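Local coordinates for endo-beta-1,2-glucanase (Talaromyces funiculosus, PDB 6IMV), which hydrolyses internal beta-1,2 linkages of beta-1,2-glucans, as a fungal endo-beta-1,2-glucanase of a newly recognised glycoside hydrolase family, at residues N55-D60 against L124-R129; P76-S81 against P142-S147; W155-R160 against C218-I223. All blocks are in the same frame, centred on the assembly; numbering follows the deposited sequence.

Contact 1: residues N55-D60 against L124-R129; sequences NGMSYD and LQTYLR. With BGC (beta-D-glucopyranose), chain I.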
loop_
_atom_site.group_PDB
_atom_site.type_symbol
_atom_site.label_atom_id
_atom_site.label_comp_id
_atom_site.label_asym_id
_atom_site.label_seq_id
_atom_site.Cartn_x
_atom_site.Cartn_y
_atom_site.Cartn_z
ATOM N N ASN A 55 -14.530 14.691 8.286
ATOM C CA ASN A 55 -14.925 14.354 6.906
ATOM C C ASN A 55 -14.571 12.894 6.558
ATOM O O ASN A 55 -14.867 12.441 5.459
ATOM C CB ASN A 55 -14.334 15.351 5.906
ATOM C CG ASN A 55 -12.820 15.346 5.875
ATOM O OD1 ASN A 55 -12.186 14.421 6.385
ATOM N ND2 ASN A 55 -12.241 16.368 5.260
ATOM N N GLY A 56 -13.947 12.173 7.490
ATOM C CA GLY A 56 -13.638 10.754 7.327
ATOM C C GLY A 56 -12.472 10.500 6.381
ATOM O O GLY A 56 -12.265 9.368 5.971
ATOM N N MET A 57 -11.704 11.541 6.047
ATOM C CA MET A 57 -10.657 11.451 5.030
ATOM C C MET A 57 -9.290 11.228 5.684
ATOM O O MET A 57 -9.007 11.795 6.740
ATOM C CB MET A 57 -10.603 12.732 4.190
ATOM C CG MET A 57 -11.879 12.998 3.402
ATOM S SD MET A 57 -12.269 11.683 2.219
ATOM C CE MET A 57 -10.776 11.614 1.235
ATOM N N SER A 58 -8.445 10.423 5.021
ATOM C CA SER A 58 -7.073 10.201 5.451
ATOM C C SER A 58 -6.270 11.496 5.297
ATOM O O SER A 58 -6.557 12.317 4.428
ATOM C CB SER A 58 -6.405 9.069 4.705
ATOM O OG SER A 58 -6.221 9.377 3.336
ATOM N N TYR A 59 -5.296 11.664 6.196
ATOM C CA TYR A 59 -4.101 12.461 5.962
ATOM C C TYR A 59 -2.968 11.506 5.597
ATOM O O TYR A 59 -2.938 10.401 6.125
ATOM C CB TYR A 59 -3.682 13.215 7.227
ATOM C CG TYR A 59 -4.672 14.223 7.743
ATOM C CD1 TYR A 59 -5.048 15.314 6.973
ATOM C CD2 TYR A 59 -5.234 14.082 9.005
ATOM C CE1 TYR A 59 -5.960 16.239 7.450
ATOM C CE2 TYR A 59 -6.144 15.005 9.495
ATOM C CZ TYR A 59 -6.504 16.086 8.713
ATOM O OH TYR A 59 -7.395 16.995 9.189
ATOM N N ASP A 60 -2.009 11.960 4.780
ATOM C CA ASP A 60 -0.822 11.173 4.475
ATOM C C ASP A 60 -0.198 10.653 5.778
ATOM O O ASP A 60 0.243 9.504 5.853
ATOM C CB ASP A 60 0.210 11.987 3.689
ATOM C CG ASP A 60 1.499 11.220 3.418
ATOM O OD1 ASP A 60 1.407 10.091 2.917
ATOM O OD2 ASP A 60 2.580 11.764 3.715
ATOM N N LEU A 124 -17.784 8.654 2.547
ATOM C CA LEU A 124 -18.545 8.624 1.300
ATOM C C LEU A 124 -19.195 9.992 1.053
ATOM O O LEU A 124 -19.181 10.488 -0.070
ATOM C CB LEU A 124 -19.617 7.531 1.347
ATOM C CG LEU A 124 -20.454 7.406 0.067
ATOM C CD1 LEU A 124 -19.567 7.252 -1.169
ATOM C CD2 LEU A 124 -21.421 6.248 0.158
ATOM N N GLN A 125 -19.777 10.577 2.107
ATOM C CA GLN A 125 -20.402 11.903 2.013
ATOM C C GLN A 125 -19.385 12.900 1.420
ATOM O O GLN A 125 -19.710 13.650 0.506
ATOM C CB GLN A 125 -20.939 12.356 3.373
ATOM C CG GLN A 125 -22.123 11.532 3.855
ATOM C CD GLN A 125 -22.647 11.963 5.203
ATOM O OE1 GLN A 125 -22.872 13.138 5.462
ATOM N NE2 GLN A 125 -22.869 10.996 6.076
ATOM N N THR A 126 -18.143 12.862 1.922
ATOM C CA THR A 126 -17.073 13.756 1.486
ATOM C C THR A 126 -16.699 13.495 0.019
ATOM O O THR A 126 -16.524 14.454 -0.760
ATOM C CB THR A 126 -15.851 13.628 2.399
ATOM O OG1 THR A 126 -16.300 13.833 3.745
ATOM C CG2 THR A 126 -14.756 14.606 2.035
ATOM N N TYR A 127 -16.572 12.213 -0.357
ATOM C CA TYR A 127 -16.308 11.807 -1.741
ATOM C C TYR A 127 -17.357 12.426 -2.675
ATOM O O TYR A 127 -17.019 12.908 -3.748
ATOM C CB TYR A 127 -16.341 10.282 -1.901
ATOM C CG TYR A 127 -15.081 9.515 -1.566
ATOM C CD1 TYR A 127 -14.264 9.856 -0.494
ATOM C CD2 TYR A 127 -14.755 8.374 -2.281
ATOM C CE1 TYR A 127 -13.132 9.112 -0.185
ATOM C CE2 TYR A 127 -13.631 7.617 -1.986
ATOM C CZ TYR A 127 -12.817 7.985 -0.931
ATOM O OH TYR A 127 -11.720 7.227 -0.654
ATOM N N LEU A 128 -18.631 12.388 -2.253
ATOM C CA LEU A 128 -19.751 12.809 -3.095
ATOM C C LEU A 128 -19.794 14.345 -3.222
ATOM O O LEU A 128 -20.096 14.850 -4.303
ATOM C CB LEU A 128 -21.063 12.249 -2.528
ATOM C CG LEU A 128 -21.242 10.727 -2.604
ATOM C CD1 LEU A 128 -22.663 10.319 -2.247
ATOM C CD2 LEU A 128 -20.890 10.163 -3.972
ATOM N N ARG A 129 -19.478 15.076 -2.145
ATOM C CA ARG A 129 -19.355 16.547 -2.182
ATOM C C ARG A 129 -18.216 16.947 -3.132
ATOM O O ARG A 129 -18.323 17.925 -3.877
ATOM C CB ARG A 129 -19.103 17.132 -0.786
ATOM C CG ARG A 129 -20.281 17.034 0.175
ATOM C CD ARG A 129 -20.107 17.927 1.404
ATOM N NE ARG A 129 -18.850 17.723 2.128
ATOM C CZ ARG A 129 -18.629 16.761 3.029
ATOM N NH1 ARG A 129 -19.581 15.888 3.325
ATOM N NH2 ARG A 129 -17.458 16.688 3.645
HETATM C C2 BGC I . 5.065 12.262 -1.039
HETATM C C3 BGC I . 5.213 12.319 0.491
HETATM C C4 BGC I . 4.457 11.172 1.191
HETATM C C5 BGC I . 4.779 9.836 0.503
HETATM C C6 BGC I . 4.009 8.651 1.092
HETATM C C1 BGC I . 5.370 10.862 -1.555
HETATM O O1 BGC I . 5.215 10.728 -2.970
HETATM O O2 BGC I . 5.998 13.156 -1.622
HETATM O O3 BGC I . 4.755 13.575 0.995
HETATM O O4 BGC I . 4.775 11.106 2.596
HETATM O O5 BGC I . 4.508 9.931 -0.901
HETATM O O6 BGC I . 2.617 8.834 0.846
#

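Contact 2: residues P76-S81 against P142-S147; sequences PFSAAS and PWFTSS. With BGC (beta-D-glucopyranose), chain D; BGC (beta-D-glucopyranose), chain I.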
loop_
_atom_site.group_PDB
_atom_site.type_symbol
_atom_site.label_atom_id
_atom_site.label_comp_id
_atom_site.label_asym_id
_atom_site.label_seq_id
_atom_site.Cartn_x
_atom_site.Cartn_y
_atom_site.Cartn_z
ATOM N N PRO A 76 -1.402 17.741 5.609
ATOM C CA PRO A 76 -2.821 18.023 5.372
ATOM C C PRO A 76 -3.350 17.487 4.033
ATOM O O PRO A 76 -4.464 17.785 3.641
ATOM C CB PRO A 76 -2.838 19.563 5.355
ATOM C CG PRO A 76 -1.506 19.922 4.693
ATOM C CD PRO A 76 -0.538 18.872 5.209
ATOM N N PHE A 77 -2.515 16.728 3.328
ATOM C CA PHE A 77 -2.832 16.187 2.007
ATOM C C PHE A 77 -2.834 14.657 2.089
ATOM O O PHE A 77 -2.292 14.079 3.033
ATOM C CB PHE A 77 -1.815 16.666 0.972
ATOM C CG PHE A 77 -0.393 16.320 1.324
ATOM C CD1 PHE A 77 0.130 15.076 1.010
ATOM C CD2 PHE A 77 0.405 17.217 2.012
ATOM C CE1 PHE A 77 1.430 14.745 1.350
ATOM C CE2 PHE A 77 1.710 16.888 2.345
ATOM C CZ PHE A 77 2.216 15.651 2.021
ATOM N N SER A 78 -3.459 14.020 1.096
ATOM C CA SER A 78 -3.460 12.570 0.960
ATOM C C SER A 78 -3.823 12.230 -0.488
ATOM O O SER A 78 -3.793 13.099 -1.362
ATOM C CB SER A 78 -4.380 11.904 1.980
ATOM O OG SER A 78 -4.139 10.500 2.069
ATOM N N ALA A 79 -4.108 10.952 -0.738
ATOM C CA ALA A 79 -4.382 10.457 -2.073
ATOM C C ALA A 79 -5.129 9.131 -1.968
ATOM O O ALA A 79 -5.212 8.558 -0.876
ATOM C CB ALA A 79 -3.089 10.312 -2.842
ATOM N N ALA A 80 -5.638 8.649 -3.107
ATOM C CA ALA A 80 -6.468 7.443 -3.174
ATOM C C ALA A 80 -5.673 6.206 -2.728
ATOM O O ALA A 80 -6.254 5.230 -2.270
ATOM C CB ALA A 80 -7.036 7.292 -4.564
ATOM N N SER A 81 -4.344 6.277 -2.834
ATOM C CA SER A 81 -3.425 5.222 -2.401
ATOM C C SER A 81 -3.482 5.027 -0.874
ATOM O O SER A 81 -3.521 3.885 -0.391
ATOM C CB SER A 81 -2.026 5.537 -2.874
ATOM O OG SER A 81 -1.738 6.919 -2.688
ATOM N N PRO A 142 -7.811 13.019 -7.185
ATOM C CA PRO A 142 -6.432 13.463 -7.341
ATOM C C PRO A 142 -5.754 13.370 -5.967
ATOM O O PRO A 142 -6.380 12.923 -5.030
ATOM C CB PRO A 142 -6.616 14.922 -7.761
ATOM C CG PRO A 142 -7.805 15.359 -6.947
ATOM C CD PRO A 142 -8.721 14.150 -6.946
ATOM N N TRP A 143 -4.505 13.810 -5.859
ATOM C CA TRP A 143 -3.964 14.193 -4.547
ATOM C C TRP A 143 -4.789 15.380 -4.036
ATOM O O TRP A 143 -5.080 16.300 -4.799
ATOM C CB TRP A 143 -2.475 14.532 -4.632
ATOM C CG TRP A 143 -1.593 13.336 -4.795
ATOM C CD1 TRP A 143 -1.457 12.563 -5.910
ATOM C CD2 TRP A 143 -0.706 12.777 -3.809
ATOM N NE1 TRP A 143 -0.546 11.566 -5.686
ATOM C CE2 TRP A 143 -0.074 11.667 -4.405
ATOM C CE3 TRP A 143 -0.381 13.107 -2.488
ATOM C CZ2 TRP A 143 0.847 10.877 -3.720
ATOM C CZ3 TRP A 143 0.533 12.327 -1.811
ATOM C CH2 TRP A 143 1.138 11.228 -2.423
ATOM N N PHE A 144 -5.191 15.325 -2.769
ATOM C CA PHE A 144 -6.178 16.247 -2.216
ATOM C C PHE A 144 -5.723 16.761 -0.847
ATOM O O PHE A 144 -4.940 16.119 -0.154
ATOM C CB PHE A 144 -7.550 15.576 -2.088
ATOM C CG PHE A 144 -7.553 14.257 -1.356
ATOM C CD1 PHE A 144 -7.524 14.208 0.033
ATOM C CD2 PHE A 144 -7.602 13.062 -2.055
ATOM C CE1 PHE A 144 -7.522 12.990 0.698
ATOM C CE2 PHE A 144 -7.621 11.846 -1.388
ATOM C CZ PHE A 144 -7.580 11.810 -0.011
ATOM N N THR A 145 -6.273 17.921 -0.479
ATOM C CA THR A 145 -6.138 18.521 0.829
ATOM C C THR A 145 -7.365 18.116 1.648
ATOM O O THR A 145 -8.483 18.357 1.217
ATOM C CB THR A 145 -6.011 20.046 0.710
ATOM O OG1 THR A 145 -4.859 20.343 -0.083
ATOM C CG2 THR A 145 -5.916 20.737 2.051
ATOM N N SER A 146 -7.142 17.485 2.799
ATOM C CA SER A 146 -8.226 16.898 3.597
ATOM C C SER A 146 -8.392 17.605 4.958
ATOM O O SER A 146 -9.201 17.167 5.780
ATOM C CB SER A 146 -8.007 15.407 3.763
ATOM O OG SER A 146 -6.654 15.138 4.091
ATOM N N SER A 147 -7.672 18.716 5.167
ATOM C CA SER A 147 -7.635 19.418 6.468
ATOM C C SER A 147 -8.897 20.270 6.698
ATOM O O SER A 147 -9.185 20.602 7.829
ATOM C CB SER A 147 -6.375 20.243 6.616
ATOM O OG SER A 147 -6.060 20.917 5.404
HETATM C C2 BGC D . 2.940 7.150 -7.051
HETATM C C3 BGC D . 1.553 7.771 -6.924
HETATM C C4 BGC D . 1.465 9.033 -7.776
HETATM C C5 BGC D . 1.827 8.670 -9.216
HETATM C C6 BGC D . 1.818 9.821 -10.196
HETATM C C1 BGC D . 3.268 6.920 -8.516
HETATM O O2 BGC D . 2.966 5.877 -6.418
HETATM O O3 BGC D . 1.255 8.103 -5.572
HETATM O O4 BGC D . 0.142 9.544 -7.721
HETATM O O5 BGC D . 3.135 8.116 -9.261
HETATM O O6 BGC D . 2.734 10.800 -9.763
HETATM C C2 BGC I . 5.065 12.262 -1.039
HETATM C C3 BGC I . 5.213 12.319 0.491
HETATM C C4 BGC I . 4.457 11.172 1.191
HETATM C C5 BGC I . 4.779 9.836 0.503
HETATM C C6 BGC I . 4.009 8.651 1.092
HETATM C C1 BGC I . 5.370 10.862 -1.555
HETATM O O1 BGC I . 5.215 10.728 -2.970
HETATM O O2 BGC I . 5.998 13.156 -1.622
HETATM O O3 BGC I . 4.755 13.575 0.995
HETATM O O4 BGC I . 4.775 11.106 2.596
HETATM O O5 BGC I . 4.508 9.931 -0.901
HETATM O O6 BGC I . 2.617 8.834 0.846
#

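Contact 3: residues W155-R160 against C218-I223; sequences WDWNNR and CAVTDI. With BGC (beta-D-glucopyranose), chain D.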
loop_
_atom_site.group_PDB
_atom_site.type_symbol
_atom_site.label_atom_id
_atom_site.label_comp_id
_atom_site.label_asym_id
_atom_site.label_seq_id
_atom_site.Cartn_x
_atom_site.Cartn_y
_atom_site.Cartn_z
ATOM N N TRP A 155 -2.501 21.941 -4.881
ATOM C CA TRP A 155 -2.182 22.897 -5.939
ATOM C C TRP A 155 -1.697 22.172 -7.192
ATOM O O TRP A 155 -2.230 22.379 -8.279
ATOM C CB TRP A 155 -1.127 23.901 -5.484
ATOM C CG TRP A 155 -0.605 24.725 -6.619
ATOM C CD1 TRP A 155 0.628 24.644 -7.201
ATOM C CD2 TRP A 155 -1.327 25.737 -7.340
ATOM N NE1 TRP A 155 0.731 25.555 -8.217
ATOM C CE2 TRP A 155 -0.452 26.242 -8.325
ATOM C CE3 TRP A 155 -2.621 26.260 -7.248
ATOM C CZ2 TRP A 155 -0.834 27.254 -9.202
ATOM C CZ3 TRP A 155 -2.998 27.261 -8.119
ATOM C CH2 TRP A 155 -2.111 27.754 -9.079
ATOM N N ASP A 156 -0.688 21.316 -7.007
ATOM C CA ASP A 156 -0.035 20.599 -8.096
ATOM C C ASP A 156 -1.013 19.671 -8.831
ATOM O O ASP A 156 -0.725 19.258 -9.942
ATOM C CB ASP A 156 1.149 19.762 -7.594
ATOM C CG ASP A 156 2.498 20.442 -7.708
ATOM O OD1 ASP A 156 2.575 21.506 -8.350
ATOM O OD2 ASP A 156 3.466 19.909 -7.130
ATOM N N TRP A 157 -2.136 19.300 -8.198
ATOM C CA TRP A 157 -2.995 18.260 -8.745
ATOM C C TRP A 157 -4.350 18.805 -9.211
ATOM O O TRP A 157 -5.217 18.033 -9.594
ATOM C CB TRP A 157 -3.106 17.109 -7.745
ATOM C CG TRP A 157 -1.858 16.281 -7.758
ATOM C CD1 TRP A 157 -0.722 16.501 -7.034
ATOM C CD2 TRP A 157 -1.581 15.151 -8.603
ATOM N NE1 TRP A 157 0.229 15.566 -7.343
ATOM C CE2 TRP A 157 -0.268 14.723 -8.304
ATOM C CE3 TRP A 157 -2.308 14.457 -9.575
ATOM C CZ2 TRP A 157 0.324 13.633 -8.943
ATOM C CZ3 TRP A 157 -1.730 13.371 -10.196
ATOM C CH2 TRP A 157 -0.426 12.970 -9.887
ATOM N N ASN A 158 -4.496 20.132 -9.282
ATOM C CA ASN A 158 -5.598 20.715 -10.041
ATOM C C ASN A 158 -5.539 20.156 -11.462
ATOM O O ASN A 158 -4.490 20.135 -12.056
ATOM C CB ASN A 158 -5.560 22.242 -10.046
ATOM C CG ASN A 158 -5.916 22.814 -8.694
ATOM O OD1 ASN A 158 -7.053 22.681 -8.247
ATOM N ND2 ASN A 158 -4.942 23.402 -8.016
ATOM N N ASN A 159 -6.673 19.653 -11.958
ATOM C CA ASN A 159 -6.821 19.208 -13.352
ATOM C C ASN A 159 -5.865 18.057 -13.711
ATOM O O ASN A 159 -5.517 17.870 -14.874
ATOM C CB ASN A 159 -6.632 20.390 -14.308
ATOM C CG ASN A 159 -7.661 21.467 -14.065
ATOM O OD1 ASN A 159 -8.845 21.170 -13.904
ATOM N ND2 ASN A 159 -7.209 22.702 -13.984
ATOM N N ARG A 160 -5.461 17.264 -12.717
ATOM C CA ARG A 160 -4.570 16.123 -12.941
ATOM C C ARG A 160 -5.059 14.977 -12.060
ATOM O O ARG A 160 -5.386 15.230 -10.885
ATOM C CB ARG A 160 -3.118 16.459 -12.575
ATOM C CG ARG A 160 -2.470 17.540 -13.427
ATOM C CD ARG A 160 -1.119 17.974 -12.893
ATOM N NE ARG A 160 -0.111 16.933 -13.070
ATOM C CZ ARG A 160 0.545 16.307 -12.092
ATOM N NH1 ARG A 160 0.434 16.708 -10.839
ATOM N NH2 ARG A 160 1.320 15.276 -12.381
ATOM N N CYS A 218 -3.164 6.178 -19.403
ATOM C CA CYS A 218 -2.423 7.297 -18.798
ATOM C C CYS A 218 -2.042 6.963 -17.349
ATOM O O CYS A 218 -2.881 6.534 -16.572
ATOM C CB CYS A 218 -3.205 8.603 -18.762
ATOM S SG CYS A 218 -4.080 9.016 -20.290
ATOM N N ALA A 219 -0.776 7.204 -16.993
ATOM C CA ALA A 219 -0.351 7.219 -15.601
ATOM C C ALA A 219 -0.996 8.419 -14.899
ATOM O O ALA A 219 -1.526 8.298 -13.770
ATOM C CB ALA A 219 1.156 7.250 -15.512
ATOM N N VAL A 220 -0.966 9.569 -15.581
ATOM C CA VAL A 220 -1.637 10.781 -15.121
ATOM C C VAL A 220 -2.434 11.359 -16.288
ATOM O O VAL A 220 -1.895 11.548 -17.366
ATOM C CB VAL A 220 -0.640 11.815 -14.565
ATOM C CG1 VAL A 220 -1.335 13.103 -14.151
ATOM C CG2 VAL A 220 0.173 11.253 -13.411
ATOM N N THR A 221 -3.727 11.609 -16.056
ATOM C CA THR A 221 -4.580 12.260 -17.033
ATOM C C THR A 221 -4.687 13.750 -16.691
ATOM O O THR A 221 -4.953 14.116 -15.542
ATOM C CB THR A 221 -5.954 11.599 -17.111
ATOM O OG1 THR A 221 -5.785 10.319 -17.717
ATOM C CG2 THR A 221 -6.958 12.410 -17.903
ATOM N N ASP A 222 -4.448 14.583 -17.710
ATOM C CA ASP A 222 -4.663 16.018 -17.666
ATOM C C ASP A 222 -6.095 16.304 -18.126
ATOM O O ASP A 222 -6.535 15.824 -19.189
ATOM C CB ASP A 222 -3.634 16.741 -18.540
ATOM C CG ASP A 222 -2.219 16.614 -18.002
ATOM O OD1 ASP A 222 -2.058 16.470 -16.775
ATOM O OD2 ASP A 222 -1.293 16.627 -18.813
ATOM N N ILE A 223 -6.814 17.052 -17.287
ATOM C CA ILE A 223 -8.211 17.414 -17.459
ATOM C C ILE A 223 -8.249 18.880 -17.907
ATOM O O ILE A 223 -7.598 19.702 -17.305
ATOM C CB ILE A 223 -8.981 17.209 -16.139
ATOM C CG1 ILE A 223 -8.733 15.825 -15.535
ATOM C CG2 ILE A 223 -10.465 17.498 -16.328
ATOM C CD1 ILE A 223 -9.300 15.662 -14.144
HETATM C C2 BGC D . 2.940 7.150 -7.051
HETATM C C3 BGC D . 1.553 7.771 -6.924
HETATM C C4 BGC D . 1.465 9.033 -7.776
HETATM C C5 BGC D . 1.827 8.670 -9.216
HETATM C C6 BGC D . 1.818 9.821 -10.196
HETATM C C1 BGC D . 3.268 6.920 -8.516
HETATM O O2 BGC D . 2.966 5.877 -6.418
HETATM O O3 BGC D . 1.255 8.103 -5.572
HETATM O O4 BGC D . 0.142 9.544 -7.721
HETATM O O5 BGC D . 3.135 8.116 -9.261
HETATM O O6 BGC D . 2.734 10.800 -9.763
HETATM O O HOH W 1 -3.748 19.358 -16.159
#

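Contact 1: residues N55-D60 against L124-R129
Met57 reaches Thr126 and Tyr127 on one side of helix 112-133, while the backbone of Asn55 is hydrogen-bonded to the same helix. From Met57 CB, a first torsion of -63° sets CG anti to the carbonyl carbon. CG then meets the methyl CG2 of Thr126 at 3.6 Å. A bend at the second torsion brings SD up to the Tyr127 ring edge, in its plane, 3.6 Å from CE1. This is a Met-aromatic contact of the edge-on kind, with the sulfur 85° off the ring normal. A further bend at the third torsion leaves the terminal CE of Met57 at the same rim atom, 3.7 Å from Tyr127 CE1.

Beside this apolar patch, Thr126 OG1 donates to Asn55 O at 2.6 Å. The donor lies in the carbonyl plane on a lone pair. With OG1 turned to Asn55, Thr126 leaves CG2 for Met57, so its two branches serve different partners. Arg129 NH2 makes a weak bond back to Thr126 OG1 within the helix, but the guanidinium is held chiefly by Asp150, in a salt bridge through NE. Asn55 also forms an Asx turn, its OD1 accepting from Met57 N at 2.9 Å. Gly56 and Met57 together face Asn52 in a G1 beta bulge, where Gly56 takes a positive phi.

Farther along the strand, Asp60 grips the chain I glucose with both oxygens: OD1 accepts from O6 at 2.7 Å and OD2 from O4 at 2.6 Å. Strand 57-64 thus runs from the buried helix packing to the sugar. Helix 80-94 supplies Glu83, which binds Tyr127 OH and Ser58 OG, and helix 186-210 packs on Leu124.

Contact 2: residues P76-S81 against P142-S147
Phe77 and Trp143 come to lie side by side through different first torsions: Phe77 CG sits between the backbone N and the carbonyl carbon (57°), whereas Trp143 CG is anti to its carbonyl carbon (-74°). Phe77 CD1 meets the indole edge in plane, 4.0 Å from Trp143 CZ3. Ala79 CB approaches from above, over one indole face, making a CH-pi contact 3.7 Å from the centroid of the five-membered ring. At the far edge Trp143 NE1 donates an almost straight bond (176°) to O4 of the chain D glucose, at 3.0 Å. Phe77 also turns its ring edge to the chain I glucose, CZ lying 3.4 Å from O3. An alanine in place of Trp143 would probably leave that O4 without its indole donor and open a gap beside Phe77 and beneath Ala79 CB.

The backbones form an antiparallel pairing of strand 71-78 with strand 144-145. Ser78 and Phe144 are the hydrogen-bonded pair: Ser78 N gives to Phe144 O at 2.9 Å and Phe144 N to Ser78 O at 3.0 Å. Ala79 follows directly as the N-cap residue of helix 80-94. On the face carrying Ser78, the Phe144 ring swings across the strand and lies flat over Ser78 C, its CE1 3.6 Å from Ser78 CB. Ser146 N bonds Pro76 O at 2.8 Å, and Ser146 OG is engaged by Ser58 O.

Contact 3: residues W155-R160 against C218-I223
An edge of a three-stranded antiparallel sheet begins here, where Asn159 and Arg160, leaving a type II beta turn, pair with Asp222 and Ile223 of strand 220-223. Arg160 and Asp222 form a non-hydrogen-bonded pair, and beside it Ile223 N donates to Asn159 O at 2.9 Å. The N-H points almost straight at the oxygen (175°), although it arrives above the carbonyl plane. A water also donates to Asn159 O, at 2.6 Å, and reaches Asp222 OD1 only weakly.

Asn159 takes the positive-phi third position of the turn, which is closed by Arg160 N bonding Trp157 O at 3.2 Å. The turn folds Arg160 over Trp157: NH1 stands 3.3 Å above the indole plane, over its centre, and is fixed there by a bond to Asp156 O at 2.9 Å. Arg160 and Asp222 extend side by side, yet NE and OD1 remain 4.2 Å apart, beyond a salt bridge. The salt bridge of NE goes to Glu240 instead, and since that carboxylate also lies close to Asp222, the arginine is likely to ease the repulsion between the two acids.

Strand 220-223 is the middle strand, with 160-162 and 237-239 as its neighbours, and the disulfide of Cys218 with Cys239 ties the loop just ahead of it to strand 237-239. Val220 brings the sheet to the sugar. Its CG1, anti to the backbone N (177°), touches Arg160 NH2, while CG2 lies 4.0 Å from Trp157 CH2, the two side chains crossing at about a right angle. The same CG2 is 3.9 Å from C6 of the chain D glucose, whose O6 lies at the indole edge of Trp157.

In the fold
Contacts 1 and 2 adjoin, their centres 9 Å apart, because strands 57-64 and 71-78 are neighbours in one sheet. Asp60 N lies 2.8 Å from Phe77 O and Ser58 OG 2.7 Å from Ser78 OG, both probable hydrogen bonds, and Met57 CE packs on Phe144 CZ. Contact 3 belongs to a separate sheet, its centre 13 Å from that of contact 2, and meets it where Trp143 CD1 packs 3.4 Å from Trp157 CE2. Contacts 1 and 3 do not touch, their nearest atoms being about 12 Å apart. Contacts 1 and 2 share the chain I glucose, contacts 2 and 3 the chain D glucose, and Trp143, through NE1 to the chain D glucose and CH2 near the chain I glucose, reaches both sugars.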